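Local coordinates for Succinylglutamatedesuccinylase/aspartoacylase (Rhodobacter sphaeroides 2.4.1, PDB 3CDX), which is probably a metal-dependent hydrolase of the succinylglutamate desuccinylase/aspartoacylase family, acting on carbon-nitrogen bonds of linear amides, with calcium bound in this crystal structure, at residues 267-272 with 333-338; 273-278 with 326-331; 277-282 with 296-301. All blocks are in the same frame, centred on the assembly; numbering follows the deposited sequence.

How the contacts relate
All three contacts join antiparallel strands in the C-terminal part of the chain, and contact 1 closes the loop in which the other two are nested. Contact 1 is buried and apolar in its side chains, held together by backbone bonds. Contacts 2 and 3 share strand 276-280 and the residues Leu277 and Phe278, with strand 326-327 on one side of it and strand 293-298 on the other. Contact 2 is partly exposed, and its arginines reach neighbouring subunits; contact 3 is buried and contains a histidine-glutamate bond. Ala272, whose backbone meets Gly330 and Asp331, ties contact 1 to contact 2, and Val333 CG2 packs 3.7 Å from Phe278 CZ.

Contact 1: 267-272 with 333-338; sequences DAYVMA and VAVVME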
ATOM      1  N   ASP A 267      13.736  15.515  32.381  1.00 38.81           N
ATOM      2  CA  ASP A 267      12.548  15.854  33.160  1.00 37.79           C
ATOM      3  C   ASP A 267      11.665  16.919  32.458  1.00 36.88           C
ATOM      4  O   ASP A 267      10.509  17.094  32.830  1.00 37.22           O
ATOM      5  CB  ASP A 267      12.960  16.327  34.574  1.00 37.90           C
ATOM      6  CG  ASP A 267      12.971  15.181  35.627  1.00 38.65           C
ATOM      7  OD1 ASP A 267      12.721  13.986  35.289  1.00 39.01           O
ATOM      8  OD2 ASP A 267      13.214  15.502  36.812  1.00 38.00           O
ATOM      9  N   ALA A 268      12.224  17.637  31.480  1.00 35.55           N
ATOM     10  CA  ALA A 268      11.470  18.577  30.589  1.00 34.45           C
ATOM     11  C   ALA A 268      10.440  17.917  29.647  1.00 33.90           C
ATOM     12  O   ALA A 268       9.521  18.566  29.200  1.00 34.35           O
ATOM     13  CB  ALA A 268      12.441  19.430  29.774  1.00 33.76           C
ATOM     14  N   TYR A 269      10.606  16.633  29.361  1.00 33.63           N
ATOM     15  CA  TYR A 269       9.725  15.870  28.471  1.00 33.92           C
ATOM     16  C   TYR A 269       8.716  15.034  29.249  1.00 34.95           C
ATOM     17  O   TYR A 269       9.097  14.205  30.107  1.00 35.56           O
ATOM     18  CB  TYR A 269      10.571  14.927  27.610  1.00 34.49           C
ATOM     19  CG  TYR A 269      11.561  15.672  26.755  1.00 34.68           C
ATOM     20  CD1 TYR A 269      11.296  15.907  25.409  1.00 35.05           C
ATOM     21  CD2 TYR A 269      12.748  16.163  27.293  1.00 35.78           C
ATOM     22  CE1 TYR A 269      12.190  16.602  24.617  1.00 35.37           C
ATOM     23  CE2 TYR A 269      13.664  16.868  26.498  1.00 35.21           C
ATOM     24  CZ  TYR A 269      13.369  17.075  25.166  1.00 35.56           C
ATOM     25  OH  TYR A 269      14.230  17.779  24.366  1.00 36.28           O
ATOM     26  N   VAL A 270       7.434  15.235  28.965  1.00 34.18           N
ATOM     27  CA  VAL A 270       6.421  14.341  29.478  1.00 33.81           C
ATOM     28  C   VAL A 270       6.218  13.275  28.440  1.00 34.29           C
ATOM     29  O   VAL A 270       5.779  13.552  27.325  1.00 34.44           O
ATOM     30  CB  VAL A 270       5.082  15.046  29.772  1.00 33.03           C
ATOM     31  CG1 VAL A 270       4.115  14.072  30.490  1.00 33.05           C
ATOM     32  CG2 VAL A 270       5.342  16.310  30.556  1.00 33.69           C
ATOM     33  N   MET A 271       6.527  12.048  28.819  1.00 34.37           N
ATOM     34  CA  MET A 271       6.483  10.928  27.902  1.00 33.97           C
ATOM     35  C   MET A 271       5.245  10.046  28.138  1.00 33.41           C
ATOM     36  O   MET A 271       4.826   9.829  29.275  1.00 32.87           O
ATOM     37  CB  MET A 271       7.769  10.122  28.062  1.00 34.82           C
ATOM     38  CG  MET A 271       9.065  10.964  27.866  1.00 36.45           C
ATOM     39  SD  MET A 271       9.392  11.600  26.217  1.00 36.69           S
ATOM     40  CE  MET A 271       9.623  10.102  25.272  1.00 40.50           C
ATOM     41  N   ALA A 272       4.644   9.560  27.054  1.00 32.44           N
ATOM     42  CA  ALA A 272       3.581   8.550  27.152  1.00 31.73           C
ATOM     43  C   ALA A 272       4.144   7.126  27.418  1.00 31.55           C
ATOM     44  O   ALA A 272       4.882   6.587  26.573  1.00 31.14           O
ATOM     45  CB  ALA A 272       2.730   8.548  25.867  1.00 31.42           C
ATOM     46  N   VAL A 333       4.374  14.021  25.080  1.00 30.11           N
ATOM     47  CA  VAL A 333       3.081  14.714  24.965  1.00 28.84           C
ATOM     48  C   VAL A 333       3.203  16.205  25.359  1.00 29.08           C
ATOM     49  O   VAL A 333       2.266  17.004  25.193  1.00 28.84           O
ATOM     50  CB  VAL A 333       1.974  13.956  25.727  1.00 28.25           C
ATOM     51  CG1 VAL A 333       1.746  12.582  25.069  1.00 28.33           C
ATOM     52  CG2 VAL A 333       2.308  13.786  27.210  1.00 25.04           C
ATOM     53  N   ALA A 334       4.390  16.556  25.855  1.00 27.78           N
ATOM     54  CA  ALA A 334       4.760  17.913  26.248  1.00 27.11           C
ATOM     55  C   ALA A 334       6.261  17.976  26.435  1.00 27.65           C
ATOM     56  O   ALA A 334       6.895  17.016  26.873  1.00 28.82           O
ATOM     57  CB  ALA A 334       4.047  18.368  27.549  1.00 25.63           C
ATOM     58  N   VAL A 335       6.810  19.127  26.078  1.00 28.85           N
ATOM     59  CA  VAL A 335       8.179  19.504  26.343  1.00 28.43           C
ATOM     60  C   VAL A 335       8.072  20.897  26.956  1.00 29.16           C
ATOM     61  O   VAL A 335       7.473  21.814  26.361  1.00 27.73           O
ATOM     62  CB  VAL A 335       9.011  19.573  25.065  1.00 29.52           C
ATOM     63  CG1 VAL A 335      10.490  19.916  25.409  1.00 29.21           C
ATOM     64  CG2 VAL A 335       8.912  18.261  24.282  1.00 26.60           C
ATOM     65  N   VAL A 336       8.642  21.023  28.153  1.00 28.41           N
ATOM     66  CA  VAL A 336       8.611  22.284  28.930  1.00 29.41           C
ATOM     67  C   VAL A 336       9.943  23.042  28.788  1.00 29.31           C
ATOM     68  O   VAL A 336      11.040  22.440  28.894  1.00 29.58           O
ATOM     69  CB  VAL A 336       8.272  21.964  30.415  1.00 28.36           C
ATOM     70  CG1 VAL A 336       8.221  23.222  31.302  1.00 27.29           C
ATOM     71  CG2 VAL A 336       6.948  21.187  30.466  1.00 29.25           C
ATOM     72  N   MET A 337       9.845  24.337  28.513  1.00 29.49           N
ATOM     73  CA  MET A 337      11.002  25.216  28.425  1.00 29.34           C
ATOM     74  C   MET A 337      11.044  26.042  29.709  1.00 32.04           C
ATOM     75  O   MET A 337      10.021  26.203  30.327  1.00 32.43           O
ATOM     76  CB  MET A 337      10.956  26.099  27.176  1.00 29.46           C
ATOM     77  CG  MET A 337       9.796  27.094  27.055  1.00 28.39           C
ATOM     78  SD  MET A 337       9.736  27.942  25.447  1.00 22.73           S
ATOM     79  CE  MET A 337       8.239  28.828  25.779  1.00 27.07           C
ATOM     80  N   GLU A 338      12.225  26.532  30.097  1.00 34.34           N
ATOM     81  CA  GLU A 338      12.453  27.304  31.338  1.00 36.46           C
ATOM     82  C   GLU A 338      13.310  28.503  30.943  1.00 36.50           C
ATOM     83  O   GLU A 338      13.926  28.477  29.871  1.00 35.32           O
ATOM     84  CB  GLU A 338      13.161  26.440  32.410  1.00 36.62           C
ATOM     85  CG  GLU A 338      14.600  25.954  32.061  1.00 38.33           C
ATOM     86  CD  GLU A 338      15.185  24.875  33.006  1.00 40.97           C
ATOM     87  OE1 GLU A 338      14.784  24.800  34.199  1.00 45.72           O
ATOM     88  OE2 GLU A 338      16.081  24.083  32.555  1.00 46.87           O
TER
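Ala268, at the end of a short 3-10 segment, gives its carbonyl O to Val336 N at 2.8 Å, with an N-H...O angle of 164°. The same oxygen is approached by Val335 CA at 3.3 Å in a CA-H...O contact, so two successive residues of segment 333-338 converge on it. At Tyr269 the chain enters strand 269-271, which runs antiparallel to strand 334-338 at 164° between their directions. Tyr269 and Val335 form a non-hydrogen-bonded pair, and the two side chains run alongside each other in the same direction. Val335 places CG1 over one face of the phenol ring, 4.1 Å from its centroid in a CH-pi contact offset toward the rim, while CG2 touches CD1 of Tyr269 at 3.5 Å. Trp38 of a neighbouring subunit also packs on this tyrosine, and Val263 and Phe320 of the same chain lie against Val335.

Val270 uses both backbone polar atoms. Its N donates to Ala334 O at 2.8 Å, whereas its O receives Val333 N at 2.7 Å. Acceptor and donor thus come from adjacent residues, just where the chain turns a corner at Val333. Of the valine's two methyls, CG2 rests on Ala334 CB and CG1 meets Val333 CG2. Because Val333 holds CG2 between its backbone N and carbonyl carbon (chi1 of CG1 -65°), its CG1 is left to face Ala272, whose CB lies 4.2 Å away.

A bound calcium is about 14 Å from the side chain of Val335. Three backbone hydrogen bonds carry the polar part of the pairing, while aliphatic and aromatic carbons make the side-chain contacts: the chemistry of a buried strand junction, away from the metal site.

Contact 2: 273-278 with 326-331; sequences PRTGLF and RVTRGD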
ATOM      1  N   PRO A 273       3.799   6.512  28.574  1.00 30.74           N
ATOM      2  CA  PRO A 273       4.291   5.145  28.800  1.00 31.01           C
ATOM      3  C   PRO A 273       3.431   4.095  28.127  1.00 30.73           C
ATOM      4  O   PRO A 273       3.832   2.934  28.011  1.00 30.54           O
ATOM      5  CB  PRO A 273       4.207   4.989  30.328  1.00 31.35           C
ATOM      6  CG  PRO A 273       3.597   6.290  30.859  1.00 30.20           C
ATOM      7  CD  PRO A 273       3.024   7.010  29.723  1.00 30.59           C
ATOM      8  N   ARG A 274       2.228   4.488  27.729  1.00 30.01           N
ATOM      9  CA  ARG A 274       1.327   3.565  27.079  1.00 30.43           C
ATOM     10  C   ARG A 274       0.705   4.230  25.862  1.00 29.54           C
ATOM     11  O   ARG A 274       0.572   5.455  25.798  1.00 29.37           O
ATOM     12  CB  ARG A 274       0.236   3.046  28.039  1.00 31.19           C
ATOM     13  CG  ARG A 274       0.705   2.201  29.249  1.00 34.70           C
ATOM     14  CD  ARG A 274       1.249   0.785  28.900  1.00 39.74           C
ATOM     15  NE  ARG A 274       1.871   0.175  30.077  1.00 43.94           N
ATOM     16  CZ  ARG A 274       2.802  -0.788  30.074  1.00 48.91           C
ATOM     17  NH1 ARG A 274       3.270  -1.307  28.943  1.00 49.20           N
ATOM     18  NH2 ARG A 274       3.280  -1.236  31.234  1.00 50.83           N
ATOM     19  N   THR A 275       0.358   3.407  24.883  1.00 29.36           N
ATOM     20  CA  THR A 275      -0.486   3.854  23.774  1.00 28.87           C
ATOM     21  C   THR A 275      -1.939   4.083  24.233  1.00 28.81           C
ATOM     22  O   THR A 275      -2.545   3.234  24.885  1.00 29.27           O
ATOM     23  CB  THR A 275      -0.369   2.864  22.620  1.00 28.39           C
ATOM     24  OG1 THR A 275       0.992   2.875  22.173  1.00 26.55           O
ATOM     25  CG2 THR A 275      -1.303   3.255  21.431  1.00 28.93           C
ATOM     26  N   GLY A 276      -2.480   5.259  23.955  1.00 28.52           N
ATOM     27  CA  GLY A 276      -3.893   5.480  24.190  1.00 27.54           C
ATOM     28  C   GLY A 276      -4.297   6.886  23.810  1.00 27.26           C
ATOM     29  O   GLY A 276      -3.585   7.549  23.076  1.00 27.73           O
ATOM     30  N   LEU A 277      -5.429   7.336  24.336  1.00 27.02           N
ATOM     31  CA  LEU A 277      -6.011   8.629  24.001  1.00 26.62           C
ATOM     32  C   LEU A 277      -5.617   9.653  25.072  1.00 26.75           C
ATOM     33  O   LEU A 277      -6.135   9.650  26.209  1.00 26.19           O
ATOM     34  CB  LEU A 277      -7.548   8.501  23.848  1.00 26.39           C
ATOM     35  CG  LEU A 277      -8.396   9.789  23.662  1.00 27.57           C
ATOM     36  CD1 LEU A 277      -7.747  10.800  22.735  1.00 23.76           C
ATOM     37  CD2 LEU A 277      -9.814   9.466  23.159  1.00 26.63           C
ATOM     38  N   PHE A 278      -4.699  10.525  24.696  1.00 27.17           N
ATOM     39  CA  PHE A 278      -4.187  11.502  25.627  1.00 27.35           C
ATOM     40  C   PHE A 278      -4.958  12.811  25.669  1.00 27.66           C
ATOM     41  O   PHE A 278      -5.054  13.522  24.670  1.00 28.08           O
ATOM     42  CB  PHE A 278      -2.699  11.765  25.402  1.00 27.73           C
ATOM     43  CG  PHE A 278      -2.142  12.827  26.307  1.00 27.73           C
ATOM     44  CD1 PHE A 278      -1.838  12.527  27.629  1.00 28.68           C
ATOM     45  CD2 PHE A 278      -1.954  14.129  25.842  1.00 29.01           C
ATOM     46  CE1 PHE A 278      -1.344  13.519  28.498  1.00 28.95           C
ATOM     47  CE2 PHE A 278      -1.454  15.131  26.687  1.00 28.47           C
ATOM     48  CZ  PHE A 278      -1.154  14.821  28.021  1.00 28.94           C
ATOM     49  N   ARG A 326      -4.665  10.208  19.689  1.00 27.42           N
ATOM     50  CA  ARG A 326      -4.172   8.898  20.016  1.00 28.02           C
ATOM     51  C   ARG A 326      -2.640   8.934  19.998  1.00 28.32           C
ATOM     52  O   ARG A 326      -2.031   9.157  18.953  1.00 28.13           O
ATOM     53  CB  ARG A 326      -4.760   7.853  19.069  1.00 26.99           C
ATOM     54  CG  ARG A 326      -4.230   6.414  19.326  1.00 30.15           C
ATOM     55  CD  ARG A 326      -5.102   5.402  18.590  1.00 30.78           C
ATOM     56  NE  ARG A 326      -4.608   4.032  18.632  1.00 35.76           N
ATOM     57  CZ  ARG A 326      -4.673   3.228  19.698  1.00 40.31           C
ATOM     58  NH1 ARG A 326      -5.188   3.663  20.863  1.00 39.06           N
ATOM     59  NH2 ARG A 326      -4.215   1.978  19.608  1.00 39.57           N
ATOM     60  N   VAL A 327      -2.019   8.757  21.166  1.00 27.99           N
ATOM     61  CA  VAL A 327      -0.566   8.832  21.278  1.00 28.24           C
ATOM     62  C   VAL A 327      -0.003   7.425  21.358  1.00 29.03           C
ATOM     63  O   VAL A 327      -0.697   6.505  21.772  1.00 30.16           O
ATOM     64  CB  VAL A 327      -0.089   9.641  22.549  1.00 28.75           C
ATOM     65  CG1 VAL A 327      -0.516  11.152  22.455  1.00 28.59           C
ATOM     66  CG2 VAL A 327      -0.604   8.992  23.839  1.00 26.48           C
ATOM     67  N   THR A 328       1.255   7.268  20.959  1.00 29.48           N
ATOM     68  CA  THR A 328       1.901   5.982  20.973  1.00 29.90           C
ATOM     69  C   THR A 328       2.886   5.960  22.141  1.00 29.62           C
ATOM     70  O   THR A 328       3.563   6.953  22.384  1.00 29.81           O
ATOM     71  CB  THR A 328       2.613   5.696  19.621  1.00 30.53           C
ATOM     72  OG1 THR A 328       1.660   5.762  18.560  1.00 31.24           O
ATOM     73  CG2 THR A 328       3.216   4.282  19.588  1.00 29.96           C
ATOM     74  N   ARG A 329       2.946   4.834  22.860  1.00 29.43           N
ATOM     75  CA  ARG A 329       4.009   4.575  23.855  1.00 30.02           C
ATOM     76  C   ARG A 329       5.354   5.093  23.342  1.00 30.39           C
ATOM     77  O   ARG A 329       5.742   4.792  22.209  1.00 30.39           O
ATOM     78  CB  ARG A 329       4.138   3.062  24.130  1.00 30.00           C
ATOM     79  CG  ARG A 329       5.269   2.698  25.114  1.00 28.95           C
ATOM     80  CD  ARG A 329       5.481   1.181  25.204  1.00 30.51           C
ATOM     81  NE  ARG A 329       6.582   0.831  26.114  1.00 32.03           N
ATOM     82  CZ  ARG A 329       6.721  -0.349  26.724  1.00 32.06           C
ATOM     83  NH1 ARG A 329       5.821  -1.325  26.576  1.00 30.98           N
ATOM     84  NH2 ARG A 329       7.755  -0.539  27.520  1.00 31.59           N
ATOM     85  N   GLY A 330       6.056   5.863  24.162  1.00 30.99           N
ATOM     86  CA  GLY A 330       7.297   6.497  23.723  1.00 31.82           C
ATOM     87  C   GLY A 330       7.246   7.891  23.096  1.00 32.39           C
ATOM     88  O   GLY A 330       8.286   8.450  22.809  1.00 32.76           O
ATOM     89  N   ASP A 331       6.055   8.450  22.850  1.00 33.75           N
ATOM     90  CA  ASP A 331       5.918   9.816  22.305  1.00 32.77           C
ATOM     91  C   ASP A 331       6.032  10.771  23.460  1.00 32.51           C
ATOM     92  O   ASP A 331       5.612  10.463  24.580  1.00 31.11           O
ATOM     93  CB  ASP A 331       4.522  10.065  21.699  1.00 33.46           C
ATOM     94  CG  ASP A 331       4.267   9.314  20.378  1.00 35.26           C
ATOM     95  OD1 ASP A 331       5.212   8.821  19.721  1.00 36.78           O
ATOM     96  OD2 ASP A 331       3.080   9.237  19.991  1.00 36.95           O
TER
HETATM   97  O   HOH W   1       2.783  -1.171  25.899  1.00 47.23           O
HETATM   98  O   HOH W   2      -4.762   2.191  23.844  1.00 35.29           O
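Arg274 and Arg329 each form a salt bridge from NH1 to OD1 of Asp302 of a neighbouring subunit, and a water accepts from both NH1 atoms. Arg274, bent at chi2, and the extended Arg329 come alongside each other until these NH1 atoms are 3.5 Å apart, their guanidinium planes turned 81° to each other; the closeness of like charges is probably offset by the shared aspartate. Arg329 also reaches Glu42 of a different subunit through NE.

Thr275 makes the direct side-chain bond of the contact: its OG1 accepts Arg329 N at 2.9 Å, almost straight at 171°. OG1 is anti to the carbonyl carbon (chi1 -63°), which leaves CG2 to lie over one face of the Arg326 guanidinium, 3.7 Å from NH2. An alanine here would probably leave Arg329 N without this acceptor and open a gap over the Arg326 guanidinium.

Next along the chain the backbones pair as antiparallel strands, strand 326-327 being an outermost strand of a four-stranded sheet within the chain. Gly276 and Val327 are a hydrogen-bonded pair, with Val327 N on Gly276 O at 2.7 Å and Gly276 N on Val327 O at 3.1 Å. Beyond the strand, Thr328 to Asp331 form a type II beta turn; Asp331 OD2 takes Thr328 N from above the carboxylate plane, at 2.9 Å. Arg326, extended from CG to NE, donates through NE to Gln101 O of a third copy of the protein.

Packing continues outward at Arg329 CG, 3.2 Å from Pro273 O. On the apolar face, Val327 sets both methyls against Phe278 CB, CG1 at 3.7 Å.

Contact 3: 277-282 with 296-301; sequences LFEPTH and WIHFVE
Glu279 and His298 are joined by a side-chain hydrogen bond inside a buried strand pairing: His298 NE2 donates to Glu279 OE1 at 2.8 Å, with an N-H...O angle of 149°. OE1 uses its anti lone pair, the one turned away from OE2, and lies close to the imidazole plane. Carboxylate and ring are themselves nearly coplanar, 17° apart, although the two side chains cross obliquely. The carboxylate would probably polarise the imidazole and stabilise its charged form.

The bond spans the central strands of a four-stranded antiparallel sheet, ordered 308-311, 293-298, 276-280, 326-327. It runs diagonally, since Glu279 is paired with Trp296 and His298 with Leu277. Both are hydrogen-bonded pairs: Glu279 N meets Trp296 O at 2.8 Å, and His298 N meets Leu277 O at 2.8 Å with an almost straight N-H (178°). Leu277 N returns a bond to His298 O at 3.1 Å.

Glu279 holds CG anti to its backbone N and runs extended beyond it, alongside Trp296. Its CD comes 3.6 Å from Trp296 CE3, while OE2 approaches CZ3 of the same indole. Thr281 crosses the tryptophan side chain at about a right angle, its CG2 being 3.8 Å from Trp296 CZ3; its OG1 is bonded to Thr293 O instead. On the opposite face of the sheet, Ile297 CG1 sits at the edge of the Phe278 ring, 4.1 Å from CD1.

The Glu279 and Leu277 face lies at a subunit interface: Ile71 of a neighbouring subunit packs on Glu279, and Gln70 of that subunit on Leu277 and Val300. Leu277 CD2 touches Val300 CG1 at 4.1 Å.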
ATOM      1  N   LEU A 277      -5.429   7.336  24.336  1.00 27.02           N
ATOM      2  CA  LEU A 277      -6.011   8.629  24.001  1.00 26.62           C
ATOM      3  C   LEU A 277      -5.617   9.653  25.072  1.00 26.75           C
ATOM      4  O   LEU A 277      -6.135   9.650  26.209  1.00 26.19           O
ATOM      5  CB  LEU A 277      -7.548   8.501  23.848  1.00 26.39           C
ATOM      6  CG  LEU A 277      -8.396   9.789  23.662  1.00 27.57           C
ATOM      7  CD1 LEU A 277      -7.747  10.800  22.735  1.00 23.76           C
ATOM      8  CD2 LEU A 277      -9.814   9.466  23.159  1.00 26.63           C
ATOM      9  N   PHE A 278      -4.699  10.525  24.696  1.00 27.17           N
ATOM     10  CA  PHE A 278      -4.187  11.502  25.627  1.00 27.35           C
ATOM     11  C   PHE A 278      -4.958  12.811  25.669  1.00 27.66           C
ATOM     12  O   PHE A 278      -5.054  13.522  24.670  1.00 28.08           O
ATOM     13  CB  PHE A 278      -2.699  11.765  25.402  1.00 27.73           C
ATOM     14  CG  PHE A 278      -2.142  12.827  26.307  1.00 27.73           C
ATOM     15  CD1 PHE A 278      -1.838  12.527  27.629  1.00 28.68           C
ATOM     16  CD2 PHE A 278      -1.954  14.129  25.842  1.00 29.01           C
ATOM     17  CE1 PHE A 278      -1.344  13.519  28.498  1.00 28.95           C
ATOM     18  CE2 PHE A 278      -1.454  15.131  26.687  1.00 28.47           C
ATOM     19  CZ  PHE A 278      -1.154  14.821  28.021  1.00 28.94           C
ATOM     20  N   GLU A 279      -5.457  13.130  26.869  1.00 27.40           N
ATOM     21  CA  GLU A 279      -6.203  14.350  27.166  1.00 26.92           C
ATOM     22  C   GLU A 279      -5.270  15.304  27.935  1.00 27.26           C
ATOM     23  O   GLU A 279      -4.888  14.992  29.095  1.00 27.14           O
ATOM     24  CB  GLU A 279      -7.427  14.029  28.052  1.00 26.42           C
ATOM     25  CG  GLU A 279      -8.198  15.281  28.485  1.00 27.80           C
ATOM     26  CD  GLU A 279      -9.147  15.028  29.633  1.00 26.48           C
ATOM     27  OE1 GLU A 279      -9.421  13.874  29.942  1.00 29.78           O
ATOM     28  OE2 GLU A 279      -9.654  15.985  30.199  1.00 25.42           O
ATOM     29  N   PRO A 280      -4.891  16.440  27.311  1.00 26.32           N
ATOM     30  CA  PRO A 280      -4.005  17.366  27.996  1.00 26.45           C
ATOM     31  C   PRO A 280      -4.751  18.288  28.968  1.00 27.48           C
ATOM     32  O   PRO A 280      -5.975  18.462  28.864  1.00 26.66           O
ATOM     33  CB  PRO A 280      -3.435  18.200  26.857  1.00 26.69           C
ATOM     34  CG  PRO A 280      -4.573  18.239  25.821  1.00 26.66           C
ATOM     35  CD  PRO A 280      -5.229  16.890  25.934  1.00 26.01           C
ATOM     36  N   THR A 281      -4.000  18.862  29.907  1.00 27.19           N
ATOM     37  CA  THR A 281      -4.495  19.896  30.790  1.00 26.54           C
ATOM     38  C   THR A 281      -4.108  21.287  30.343  1.00 26.68           C
ATOM     39  O   THR A 281      -4.741  22.242  30.767  1.00 27.54           O
ATOM     40  CB  THR A 281      -3.992  19.703  32.271  1.00 26.99           C
ATOM     41  OG1 THR A 281      -2.572  19.638  32.297  1.00 27.56           O
ATOM     42  CG2 THR A 281      -4.527  18.451  32.854  1.00 26.39           C
ATOM     43  N   HIS A 282      -3.084  21.419  29.495  1.00 27.27           N
ATOM     44  CA  HIS A 282      -2.584  22.741  29.029  1.00 27.19           C
ATOM     45  C   HIS A 282      -2.194  22.742  27.572  1.00 27.22           C
ATOM     46  O   HIS A 282      -1.790  21.682  27.044  1.00 27.14           O
ATOM     47  CB  HIS A 282      -1.316  23.149  29.805  1.00 27.71           C
ATOM     48  CG  HIS A 282      -1.574  23.418  31.250  1.00 27.84           C
ATOM     49  ND1 HIS A 282      -1.938  24.662  31.715  1.00 29.98           N
ATOM     50  CD2 HIS A 282      -1.583  22.592  32.322  1.00 27.55           C
ATOM     51  CE1 HIS A 282      -2.139  24.602  33.021  1.00 29.60           C
ATOM     52  NE2 HIS A 282      -1.928  23.356  33.416  1.00 29.74           N
ATOM     53  N   TRP A 296      -4.065  12.860  30.913  1.00 28.65           N
ATOM     54  CA  TRP A 296      -4.422  11.466  31.185  1.00 28.48           C
ATOM     55  C   TRP A 296      -4.486  10.670  29.885  1.00 28.63           C
ATOM     56  O   TRP A 296      -4.987  11.155  28.856  1.00 26.62           O
ATOM     57  CB  TRP A 296      -5.830  11.363  31.832  1.00 29.07           C
ATOM     58  CG  TRP A 296      -6.011  12.097  33.109  1.00 27.04           C
ATOM     59  CD1 TRP A 296      -5.804  11.602  34.375  1.00 28.97           C
ATOM     60  CD2 TRP A 296      -6.424  13.459  33.269  1.00 28.61           C
ATOM     61  NE1 TRP A 296      -6.074  12.580  35.310  1.00 28.23           N
ATOM     62  CE2 TRP A 296      -6.446  13.728  34.663  1.00 27.79           C
ATOM     63  CE3 TRP A 296      -6.798  14.480  32.369  1.00 26.80           C
ATOM     64  CZ2 TRP A 296      -6.825  14.968  35.178  1.00 29.29           C
ATOM     65  CZ3 TRP A 296      -7.145  15.703  32.863  1.00 28.09           C
ATOM     66  CH2 TRP A 296      -7.164  15.951  34.264  1.00 29.42           C
ATOM     67  N   ILE A 297      -4.004   9.434  29.950  1.00 27.97           N
ATOM     68  CA  ILE A 297      -4.132   8.542  28.813  1.00 28.55           C
ATOM     69  C   ILE A 297      -5.326   7.661  29.109  1.00 28.43           C
ATOM     70  O   ILE A 297      -5.306   6.908  30.097  1.00 27.80           O
ATOM     71  CB  ILE A 297      -2.898   7.659  28.634  1.00 28.36           C
ATOM     72  CG1 ILE A 297      -1.666   8.502  28.266  1.00 28.25           C
ATOM     73  CG2 ILE A 297      -3.206   6.535  27.664  1.00 27.48           C
ATOM     74  CD1 ILE A 297      -0.340   7.672  28.169  1.00 29.47           C
ATOM     75  N   HIS A 298      -6.356   7.792  28.268  1.00 27.81           N
ATOM     76  CA  HIS A 298      -7.582   7.043  28.396  1.00 26.78           C
ATOM     77  C   HIS A 298      -7.426   5.742  27.629  1.00 27.19           C
ATOM     78  O   HIS A 298      -6.759   5.710  26.556  1.00 26.56           O
ATOM     79  CB  HIS A 298      -8.768   7.876  27.857  1.00 27.02           C
ATOM     80  CG  HIS A 298      -9.023   9.152  28.616  1.00 27.65           C
ATOM     81  ND1 HIS A 298      -9.971   9.246  29.616  1.00 28.17           N
ATOM     82  CD2 HIS A 298      -8.446  10.377  28.537  1.00 27.32           C
ATOM     83  CE1 HIS A 298      -9.971  10.473  30.110  1.00 28.62           C
ATOM     84  NE2 HIS A 298      -9.054  11.180  29.475  1.00 24.94           N
ATOM     85  N   PHE A 299      -8.014   4.667  28.183  1.00 26.79           N
ATOM     86  CA  PHE A 299      -8.068   3.360  27.528  1.00 27.99           C
ATOM     87  C   PHE A 299      -9.491   3.073  27.072  1.00 28.56           C
ATOM     88  O   PHE A 299     -10.233   2.279  27.685  1.00 28.53           O
ATOM     89  CB  PHE A 299      -7.463   2.269  28.426  1.00 28.38           C
ATOM     90  CG  PHE A 299      -6.080   2.639  28.912  1.00 29.44           C
ATOM     91  CD1 PHE A 299      -4.975   2.559  28.034  1.00 30.49           C
ATOM     92  CD2 PHE A 299      -5.900   3.167  30.191  1.00 29.26           C
ATOM     93  CE1 PHE A 299      -3.695   2.973  28.446  1.00 30.92           C
ATOM     94  CE2 PHE A 299      -4.622   3.551  30.633  1.00 29.83           C
ATOM     95  CZ  PHE A 299      -3.519   3.464  29.768  1.00 30.48           C
ATOM     96  N   VAL A 300      -9.873   3.742  25.980  1.00 28.72           N
ATOM     97  CA  VAL A 300     -11.278   3.718  25.549  1.00 29.33           C
ATOM     98  C   VAL A 300     -11.704   2.377  25.012  1.00 29.89           C
ATOM     99  O   VAL A 300     -12.888   2.138  24.850  1.00 30.09           O
ATOM    100  CB  VAL A 300     -11.624   4.836  24.546  1.00 29.12           C
ATOM    101  CG1 VAL A 300     -11.260   6.187  25.155  1.00 28.52           C
ATOM    102  CG2 VAL A 300     -10.949   4.591  23.177  1.00 29.87           C
ATOM    103  N   GLU A 301     -10.727   1.495  24.778  1.00 30.35           N
ATOM    104  CA  GLU A 301     -10.985   0.124  24.344  1.00 31.62           C
ATOM    105  C   GLU A 301     -11.466  -0.762  25.491  1.00 31.80           C
ATOM    106  O   GLU A 301     -11.914  -1.874  25.245  1.00 32.03           O
ATOM    107  CB  GLU A 301      -9.725  -0.494  23.690  1.00 32.45           C
ATOM    108  CG  GLU A 301      -8.497  -0.621  24.604  1.00 34.53           C
ATOM    109  CD  GLU A 301      -7.636   0.653  24.671  1.00 39.63           C
ATOM    110  OE1 GLU A 301      -6.571   0.613  25.321  1.00 42.81           O
ATOM    111  OE2 GLU A 301      -7.998   1.693  24.075  1.00 41.34           O
TER